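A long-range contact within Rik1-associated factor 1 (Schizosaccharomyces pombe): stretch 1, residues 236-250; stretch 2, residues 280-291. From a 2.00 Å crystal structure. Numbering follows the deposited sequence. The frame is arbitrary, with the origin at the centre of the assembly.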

ATOM      1  N   PHE A 236       4.378  -9.809  10.290  1.00 21.27           N
ATOM      2  CA  PHE A 236       3.416  -8.753  10.068  1.00 21.01           C
ATOM      3  C   PHE A 236       3.236  -8.485   8.585  1.00 20.75           C
ATOM      4  O   PHE A 236       4.201  -8.439   7.824  1.00 22.32           O
ATOM      5  N   THR A 237       1.969  -8.333   8.204  1.00 20.23           N
ATOM      6  CA  THR A 237       1.558  -8.289   6.819  1.00 21.29           C
ATOM      7  C   THR A 237       0.927  -6.958   6.438  1.00 22.23           C
ATOM      8  O   THR A 237       0.915  -6.605   5.275  1.00 21.93           O
ATOM      9  N   SER A 238       0.410  -6.201   7.399  1.00 19.69           N
ATOM     10  CA  SER A 238      -0.297  -4.998   7.011  1.00 20.00           C
ATOM     11  C   SER A 238      -0.449  -4.015   8.182  1.00 17.34           C
ATOM     12  O   SER A 238      -0.624  -4.434   9.304  1.00 16.98           O
ATOM     13  N   LEU A 239      -0.384  -2.717   7.888  1.00 16.89           N
ATOM     14  CA  LEU A 239      -0.476  -1.640   8.883  1.00 14.08           C
ATOM     15  C   LEU A 239      -1.442  -0.628   8.338  1.00 22.49           C
ATOM     16  O   LEU A 239      -1.350  -0.257   7.150  1.00 21.50           O
ATOM     17  N   TYR A 240      -2.372  -0.175   9.171  1.00 22.02           N
ATOM     18  CA  TYR A 240      -3.353   0.790   8.700  1.00 21.20           C
ATOM     19  C   TYR A 240      -3.642   1.803   9.800  1.00 19.03           C
ATOM     20  O   TYR A 240      -4.051   1.415  10.885  1.00 22.11           O
ATOM     21  N   MET A 241      -3.432   3.087   9.505  1.00 20.00           N
ATOM     22  CA  MET A 241      -3.650   4.171  10.473  1.00 19.66           C
ATOM     23  C   MET A 241      -5.057   4.800  10.281  1.00 24.07           C
ATOM     24  O   MET A 241      -5.437   5.183   9.163  1.00 21.71           O
ATOM     25  N   HIS A 242      -5.838   4.897  11.355  1.00 23.69           N
ATOM     26  CA  HIS A 242      -7.123   5.582  11.257  1.00 24.46           C
ATOM     27  C   HIS A 242      -6.914   7.042  10.836  1.00 24.12           C
ATOM     28  O   HIS A 242      -5.916   7.680  11.223  1.00 23.92           O
ATOM     29  N   PRO A 243      -7.835   7.574  10.019  1.00 24.52           N
ATOM     30  CA  PRO A 243      -7.743   8.962   9.528  1.00 30.82           C
ATOM     31  C   PRO A 243      -7.694   9.995  10.670  1.00 28.00           C
ATOM     32  O   PRO A 243      -7.262  11.117  10.461  1.00 28.07           O
ATOM     33  N   SER A 244      -8.167   9.622  11.853  1.00 24.64           N
ATOM     34  CA  SER A 244      -8.103  10.512  13.017  1.00 26.77           C
ATOM     35  C   SER A 244      -6.744  10.404  13.698  1.00 27.17           C
ATOM     36  O   SER A 244      -6.423  11.184  14.594  1.00 26.15           O
ATOM     37  N   GLN A 245      -5.967   9.415  13.263  1.00 26.69           N
ATOM     38  CA  GLN A 245      -4.652   9.108  13.815  1.00 25.90           C
ATOM     39  C   GLN A 245      -4.662   8.834  15.336  1.00 25.70           C
ATOM     40  O   GLN A 245      -3.638   8.955  15.992  1.00 24.94           O
ATOM     41  N   VAL A 246      -5.806   8.439  15.890  1.00 26.46           N
ATOM     42  CA  VAL A 246      -5.862   8.048  17.308  1.00 25.67           C
ATOM     43  C   VAL A 246      -5.368   6.613  17.516  1.00 27.62           C
ATOM     44  O   VAL A 246      -5.050   6.197  18.638  1.00 27.68           O
ATOM     45  N   GLY A 247      -5.297   5.842  16.439  1.00 27.06           N
ATOM     46  CA  GLY A 247      -4.908   4.447  16.553  1.00 24.41           C
ATOM     47  C   GLY A 247      -4.692   3.776  15.209  1.00 23.99           C
ATOM     48  O   GLY A 247      -5.097   4.297  14.164  1.00 23.52           O
ATOM     49  N   PHE A 248      -4.040   2.620  15.233  1.00 21.21           N
ATOM     50  CA  PHE A 248      -3.787   1.878  14.016  1.00 19.71           C
ATOM     51  C   PHE A 248      -3.945   0.397  14.272  1.00 21.44           C
ATOM     52  O   PHE A 248      -3.931  -0.039  15.430  1.00 22.91           O
ATOM     53  N   VAL A 249      -4.163  -0.364  13.202  1.00 19.21           N
ATOM     54  CA  VAL A 249      -4.187  -1.811  13.317  1.00 22.90           C
ATOM     55  C   VAL A 249      -2.985  -2.362  12.580  1.00 20.10           C
ATOM     56  O   VAL A 249      -2.521  -1.768  11.611  1.00 19.40           O
ATOM     57  N   ALA A 250      -2.505  -3.502  13.055  1.00 18.10           N
ATOM     58  CA  ALA A 250      -1.458  -4.265  12.401  1.00 19.24           C
ATOM     59  C   ALA A 250      -1.880  -5.712  12.358  1.00 19.90           C
ATOM     60  O   ALA A 250      -2.329  -6.247  13.368  1.00 23.28           O
ATOM     61  N   ASP A 280      -3.543 -16.528   5.922  1.00 31.51           N
ATOM     62  CA  ASP A 280      -2.712 -15.502   5.299  1.00 30.38           C
ATOM     63  C   ASP A 280      -3.493 -14.202   5.184  1.00 31.45           C
ATOM     64  O   ASP A 280      -4.361 -14.068   4.313  1.00 26.66           O
ATOM     65  N   ILE A 281      -3.193 -13.234   6.047  1.00 27.06           N
ATOM     66  CA  ILE A 281      -3.910 -11.962   5.997  1.00 23.99           C
ATOM     67  C   ILE A 281      -3.173 -10.986   5.066  1.00 23.63           C
ATOM     68  O   ILE A 281      -1.968 -10.683   5.262  1.00 22.59           O
ATOM     69  N   ASN A 282      -3.886 -10.490   4.055  1.00 23.16           N
ATOM     70  CA  ASN A 282      -3.328  -9.505   3.122  1.00 22.67           C
ATOM     71  C   ASN A 282      -3.508  -8.066   3.628  1.00 26.52           C
ATOM     72  O   ASN A 282      -2.604  -7.242   3.466  1.00 22.74           O
ATOM     73  N   HIS A 283      -4.675  -7.752   4.206  1.00 21.04           N
ATOM     74  CA  HIS A 283      -4.989  -6.364   4.570  1.00 24.23           C
ATOM     75  C   HIS A 283      -5.878  -6.303   5.806  1.00 23.45           C
ATOM     76  O   HIS A 283      -6.907  -6.996   5.870  1.00 23.70           O
ATOM     77  N   ALA A 284      -5.501  -5.458   6.763  1.00 17.87           N
ATOM     78  CA  ALA A 284      -6.374  -5.133   7.893  1.00 19.20           C
ATOM     79  C   ALA A 284      -6.747  -3.657   7.830  1.00 20.86           C
ATOM     80  O   ALA A 284      -5.916  -2.832   7.405  1.00 20.41           O
ATOM     81  N   THR A 285      -7.969  -3.299   8.246  1.00 18.89           N
ATOM     82  CA  THR A 285      -8.334  -1.875   8.320  1.00 22.71           C
ATOM     83  C   THR A 285      -9.102  -1.548   9.598  1.00 24.32           C
ATOM     84  O   THR A 285      -9.429  -2.428  10.403  1.00 19.65           O
ATOM     85  N   ILE A 286      -9.332  -0.258   9.799  1.00 22.97           N
ATOM     86  CA  ILE A 286     -10.294   0.202  10.788  1.00 24.41           C
ATOM     87  C   ILE A 286     -11.318   1.022  10.035  1.00 20.18           C
ATOM     88  O   ILE A 286     -10.932   1.814   9.171  1.00 21.40           O
ATOM     89  N   SER A 287     -12.593   0.914  10.396  1.00 20.00           N
ATOM     90  CA  SER A 287     -13.623   1.741   9.761  1.00 23.52           C
ATOM     91  C   SER A 287     -13.395   3.225   9.998  1.00 25.70           C
ATOM     92  O   SER A 287     -12.709   3.617  10.940  1.00 23.62           O
ATOM     93  N   ASN A 288     -13.956   4.061   9.119  1.00 23.27           N
ATOM     94  CA  ASN A 288     -13.918   5.498   9.330  1.00 27.48           C
ATOM     95  C   ASN A 288     -14.599   5.901  10.639  1.00 23.76           C
ATOM     96  O   ASN A 288     -14.199   6.885  11.250  1.00 29.97           O
ATOM     97  N   SER A 289     -15.622   5.154  11.053  1.00 27.59           N
ATOM     98  CA  SER A 289     -16.321   5.407  12.322  1.00 26.78           C
ATOM     99  C   SER A 289     -15.401   5.142  13.515  1.00 30.64           C
ATOM    100  O   SER A 289     -15.618   5.676  14.608  1.00 28.36           O
ATOM    101  N   GLY A 290     -14.373   4.318  13.289  1.00 25.95           N
ATOM    102  CA  GLY A 290     -13.340   4.051  14.275  1.00 25.70           C
ATOM    103  C   GLY A 290     -13.623   2.821  15.106  1.00 25.27           C
ATOM    104  O   GLY A 290     -12.805   2.438  15.946  1.00 28.23           O
ATOM    105  N   ILE A 291     -14.788   2.206  14.877  1.00 24.91           N
ATOM    106  CA  ILE A 291     -15.292   1.127  15.718  1.00 27.45           C
ATOM    107  C   ILE A 291     -15.159  -0.277  15.124  1.00 28.70           C
ATOM    108  O   ILE A 291     -15.176  -1.260  15.858  1.00 29.30           O
TER

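Packing of strand 281-286 against the hairpin formed by strands 236-241 and 247-250. The hairpin is held by backbone hydrogen bonds between Tyr-240 and Val-249, and side chains from both of its strands reach stretch 2; the contact buries 671 Å² in total. Asp-280 (chi1 t) makes no contact; its OD1 is bonded elsewhere in the structure. At Ile-281 (m, t) the CA-to-CB bond points sideways and the polar link is made by the main chain: Thr-237, in the p rotamer and pointing toward stretch 2, donates from OG1 to Ile-281 O at 2.8 Å. Asn-282 (m) points away; its main-chain O lies 3.6 Å from Ser-238 CB, a packing contact. His-283 (m) also points away, but water 1 ties it back to the contact, lying 2.6 Å from His-283 ND1 and, in a weak bond, 3.3 Å from Ser-238 OG. The same hydroxyl, on a t rotamer directed toward stretch 2, accepts a nearly linear hydrogen bond from Ala-284 N (N to Ser-238 OG 3.1 Å, 172°), so a side chain serves as acceptor for a strand amide. Ala-284 points toward the hairpin, where its CB meets Val-249 CG2 at 4.0 Å; Tyr-240 CB approaches Ala-284 O at 3.3 Å. Thr-285 (p) lies over one face of the Tyr-240 ring: its CB is 4.0 Å from the ring centroid and only 7° off the normal, a CH-pi contact, while OG1 is bonded elsewhere in the structure. Tyr-240 itself (t) points toward stretch 2. Ile-286 (m, t) points toward the hairpin and has the largest covered area of any residue here. Ile-286 CG1 packs 3.5 Å from Val-249 CG1 (Val-249 chi1 m), its CD1 reaches 3.8 Å from Gly-247 O and 3.9 Å from Phe-248 CA, and its CG2 lies 3.6 Å from His-242 CD2. Water 2 joins the two stretches beside the tyrosine: it donates to Ile-286 O (2.6 Å from the water oxygen) and to Asn-288 OD1 (2.7 Å), and bonds Tyr-240 OH at 2.7 Å. Beyond the strand, the type I turn from Ser-287 to Gly-290 receives the ring of His-242 (t). His-242 NE2 donates two weak hydrogen bonds at the ring edge, to Ser-287 O at 2.8 Å and Asn-288 O at 3.0 Å. Asn-288 (m) points away at CB, yet its OD1 comes within 3.8 Å of Pro-243 CG. Gly-290 CA sits 3.5 Å from His-242 NE2, at backbone angles that by themselves call for glycine.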

ATOM      1  CB  PHE A 236       3.788  -7.502  10.857  1.00 21.32           C
ATOM      2  CG  PHE A 236       3.466  -7.637  12.308  1.00 22.58           C
ATOM      3  CD1 PHE A 236       4.272  -8.398  13.139  1.00 22.42           C
ATOM      4  CD2 PHE A 236       2.323  -7.070  12.830  1.00 19.08           C
ATOM      5  CE1 PHE A 236       3.939  -8.580  14.467  1.00 24.06           C
ATOM      6  CE2 PHE A 236       1.990  -7.249  14.158  1.00 20.88           C
ATOM      7  CZ  PHE A 236       2.785  -7.996  14.973  1.00 22.05           C
ATOM      8  CB  THR A 237       0.541  -9.425   6.483  1.00 24.20           C
ATOM      9  OG1 THR A 237      -0.634  -9.328   7.318  1.00 23.39           O
ATOM     10  CG2 THR A 237       1.177 -10.807   6.664  1.00 22.38           C
ATOM     11  CB  SER A 238      -1.678  -5.428   6.482  1.00 20.58           C
ATOM     12  OG  SER A 238      -2.581  -4.364   6.474  1.00 26.44           O
ATOM     13  CB  LEU A 239       0.883  -0.912   9.049  1.00 20.10           C
ATOM     14  CG  LEU A 239       2.100  -1.611   9.629  1.00 23.43           C
ATOM     15  CD1 LEU A 239       3.291  -0.588   9.762  1.00 24.00           C
ATOM     16  CD2 LEU A 239       1.823  -2.201  10.986  1.00 20.00           C
ATOM     17  CB  TYR A 240      -4.643   0.069   8.272  1.00 20.77           C
ATOM     18  CG  TYR A 240      -5.729   0.973   7.780  1.00 20.81           C
ATOM     19  CD1 TYR A 240      -6.518   1.697   8.675  1.00 21.04           C
ATOM     20  CD2 TYR A 240      -5.998   1.092   6.421  1.00 25.94           C
ATOM     21  CE1 TYR A 240      -7.556   2.514   8.224  1.00 22.72           C
ATOM     22  CE2 TYR A 240      -7.051   1.912   5.957  1.00 26.22           C
ATOM     23  CZ  TYR A 240      -7.812   2.623   6.870  1.00 23.70           C
ATOM     24  OH  TYR A 240      -8.812   3.462   6.431  1.00 29.24           O
ATOM     25  CB  MET A 241      -2.552   5.246  10.308  1.00 22.34           C
ATOM     26  CG  MET A 241      -2.721   6.473  11.217  1.00 23.33           C
ATOM     27  SD  MET A 241      -2.326   6.106  12.963  1.00 28.25           S
ATOM     28  CE  MET A 241      -0.539   5.888  12.869  1.00 26.03           C
ATOM     29  CB  HIS A 242      -7.919   5.474  12.555  1.00 25.59           C
ATOM     30  CG  HIS A 242      -9.358   5.820  12.397  1.00 24.88           C
ATOM     31  ND1 HIS A 242      -9.871   7.051  12.742  1.00 28.87           N
ATOM     32  CD2 HIS A 242     -10.398   5.103  11.910  1.00 25.77           C
ATOM     33  CE1 HIS A 242     -11.166   7.078  12.474  1.00 25.83           C
ATOM     34  NE2 HIS A 242     -11.512   5.905  11.981  1.00 28.30           N
ATOM     35  CB  PRO A 243      -9.062   9.156   8.744  1.00 32.26           C
ATOM     36  CG  PRO A 243      -9.518   7.795   8.392  1.00 28.92           C
ATOM     37  CD  PRO A 243      -9.039   6.888   9.502  1.00 27.53           C
ATOM     38  CB  SER A 244      -9.162  10.132  14.031  1.00 27.32           C
ATOM     39  OG  SER A 244      -8.766   8.937  14.691  1.00 27.77           O
ATOM     40  CB  GLN A 245      -3.667  10.224  13.429  1.00 32.20           C
ATOM     41  CG  GLN A 245      -3.706  10.561  11.888  1.00 29.94           C
ATOM     42  CD  GLN A 245      -2.764  11.701  11.473  1.00 36.58           C
ATOM     43  OE1 GLN A 245      -2.010  12.231  12.284  1.00 38.01           O
ATOM     44  NE2 GLN A 245      -2.807  12.072  10.193  1.00 37.62           N
ATOM     45  CB  VAL A 246      -7.308   8.199  17.899  1.00 30.62           C
ATOM     46  CG1 VAL A 246      -7.846   9.627  17.660  1.00 25.15           C
ATOM     47  CG2 VAL A 246      -8.252   7.161  17.296  1.00 32.02           C
ATOM     48  CB  PHE A 248      -2.402   2.207  13.437  1.00 20.61           C
ATOM     49  CG  PHE A 248      -1.228   1.813  14.324  1.00 21.64           C
ATOM     50  CD1 PHE A 248      -0.837   2.611  15.387  1.00 23.23           C
ATOM     51  CD2 PHE A 248      -0.463   0.695  14.025  1.00 20.00           C
ATOM     52  CE1 PHE A 248       0.251   2.256  16.194  1.00 26.27           C
ATOM     53  CE2 PHE A 248       0.612   0.332  14.806  1.00 19.42           C
ATOM     54  CZ  PHE A 248       0.979   1.120  15.898  1.00 24.80           C
ATOM     55  CB  VAL A 249      -5.461  -2.471  12.730  1.00 21.30           C
ATOM     56  CG1 VAL A 249      -6.699  -2.237  13.670  1.00 21.10           C
ATOM     57  CG2 VAL A 249      -5.730  -1.997  11.279  1.00 19.70           C
ATOM     58  CB  ALA A 250      -0.188  -4.150  13.163  1.00 18.39           C
ATOM     59  CB  ASP A 280      -2.262 -15.960   3.901  1.00 29.03           C
ATOM     60  CG  ASP A 280      -1.086 -15.142   3.359  1.00 36.22           C
ATOM     61  OD1 ASP A 280      -0.836 -14.007   3.843  1.00 32.40           O
ATOM     62  OD2 ASP A 280      -0.411 -15.645   2.439  1.00 33.99           O
ATOM     63  CB  ILE A 281      -4.054 -11.312   7.404  1.00 24.71           C
ATOM     64  CG1 ILE A 281      -4.768 -12.236   8.393  1.00 25.32           C
ATOM     65  CG2 ILE A 281      -4.790  -9.977   7.303  1.00 24.14           C
ATOM     66  CD1 ILE A 281      -4.950 -11.565   9.783  1.00 25.29           C
ATOM     67  CB  ASN A 282      -3.995  -9.589   1.741  1.00 25.49           C
ATOM     68  CG  ASN A 282      -3.618 -10.848   0.958  1.00 29.07           C
ATOM     69  OD1 ASN A 282      -2.624 -11.504   1.231  1.00 29.35           O
ATOM     70  ND2 ASN A 282      -4.430 -11.172  -0.031  1.00 29.77           N
ATOM     71  CB  HIS A 283      -5.732  -5.635   3.423  1.00 19.36           C
ATOM     72  CG  HIS A 283      -4.956  -5.553   2.148  1.00 24.24           C
ATOM     73  ND1 HIS A 283      -3.881  -4.708   1.990  1.00 27.04           N
ATOM     74  CD2 HIS A 283      -5.086  -6.225   0.974  1.00 20.76           C
ATOM     75  CE1 HIS A 283      -3.368  -4.868   0.779  1.00 30.59           C
ATOM     76  NE2 HIS A 283      -4.089  -5.769   0.137  1.00 25.08           N
ATOM     77  CB  ALA A 284      -5.660  -5.430   9.202  1.00 18.97           C
ATOM     78  CB  THR A 285      -9.205  -1.380   7.105  1.00 21.42           C
ATOM     79  OG1 THR A 285     -10.555  -1.844   7.256  1.00 21.94           O
ATOM     80  CG2 THR A 285      -8.622  -1.872   5.781  1.00 19.93           C
ATOM     81  CB  ILE A 286      -9.660   1.172  11.806  1.00 25.09           C
ATOM     82  CG1 ILE A 286      -8.491   0.529  12.546  1.00 26.65           C
ATOM     83  CG2 ILE A 286     -10.726   1.640  12.789  1.00 22.59           C
ATOM     84  CD1 ILE A 286      -7.569   1.559  13.220  1.00 25.75           C
ATOM     85  CB  SER A 287     -15.041   1.360  10.250  1.00 27.92           C
ATOM     86  OG  SER A 287     -15.207   1.642  11.635  1.00 28.36           O
ATOM     87  CB  ASN A 288     -14.548   6.253   8.159  1.00 27.08           C
ATOM     88  CG  ASN A 288     -13.708   6.156   6.879  1.00 34.51           C
ATOM     89  OD1 ASN A 288     -12.487   5.930   6.929  1.00 25.79           O
ATOM     90  ND2 ASN A 288     -14.363   6.328   5.727  1.00 25.92           N
ATOM     91  CB  SER A 289     -17.553   4.504  12.430  1.00 33.19           C
ATOM     92  OG  SER A 289     -17.183   3.133  12.405  1.00 28.99           O
ATOM     93  CB  ILE A 291     -16.789   1.330  16.022  1.00 33.41           C
ATOM     94  CG1 ILE A 291     -17.010   2.629  16.781  1.00 40.28           C
ATOM     95  CG2 ILE A 291     -17.318   0.181  16.864  1.00 40.79           C
ATOM     96  CD1 ILE A 291     -16.291   2.682  18.103  1.00 41.88           C
TER
HETATM   97  O   HOH W   1      -2.257  -3.173   3.402  1.00 30.22           O
HETATM   98  O   HOH W   2     -10.764   4.185   8.077  1.00 23.75           O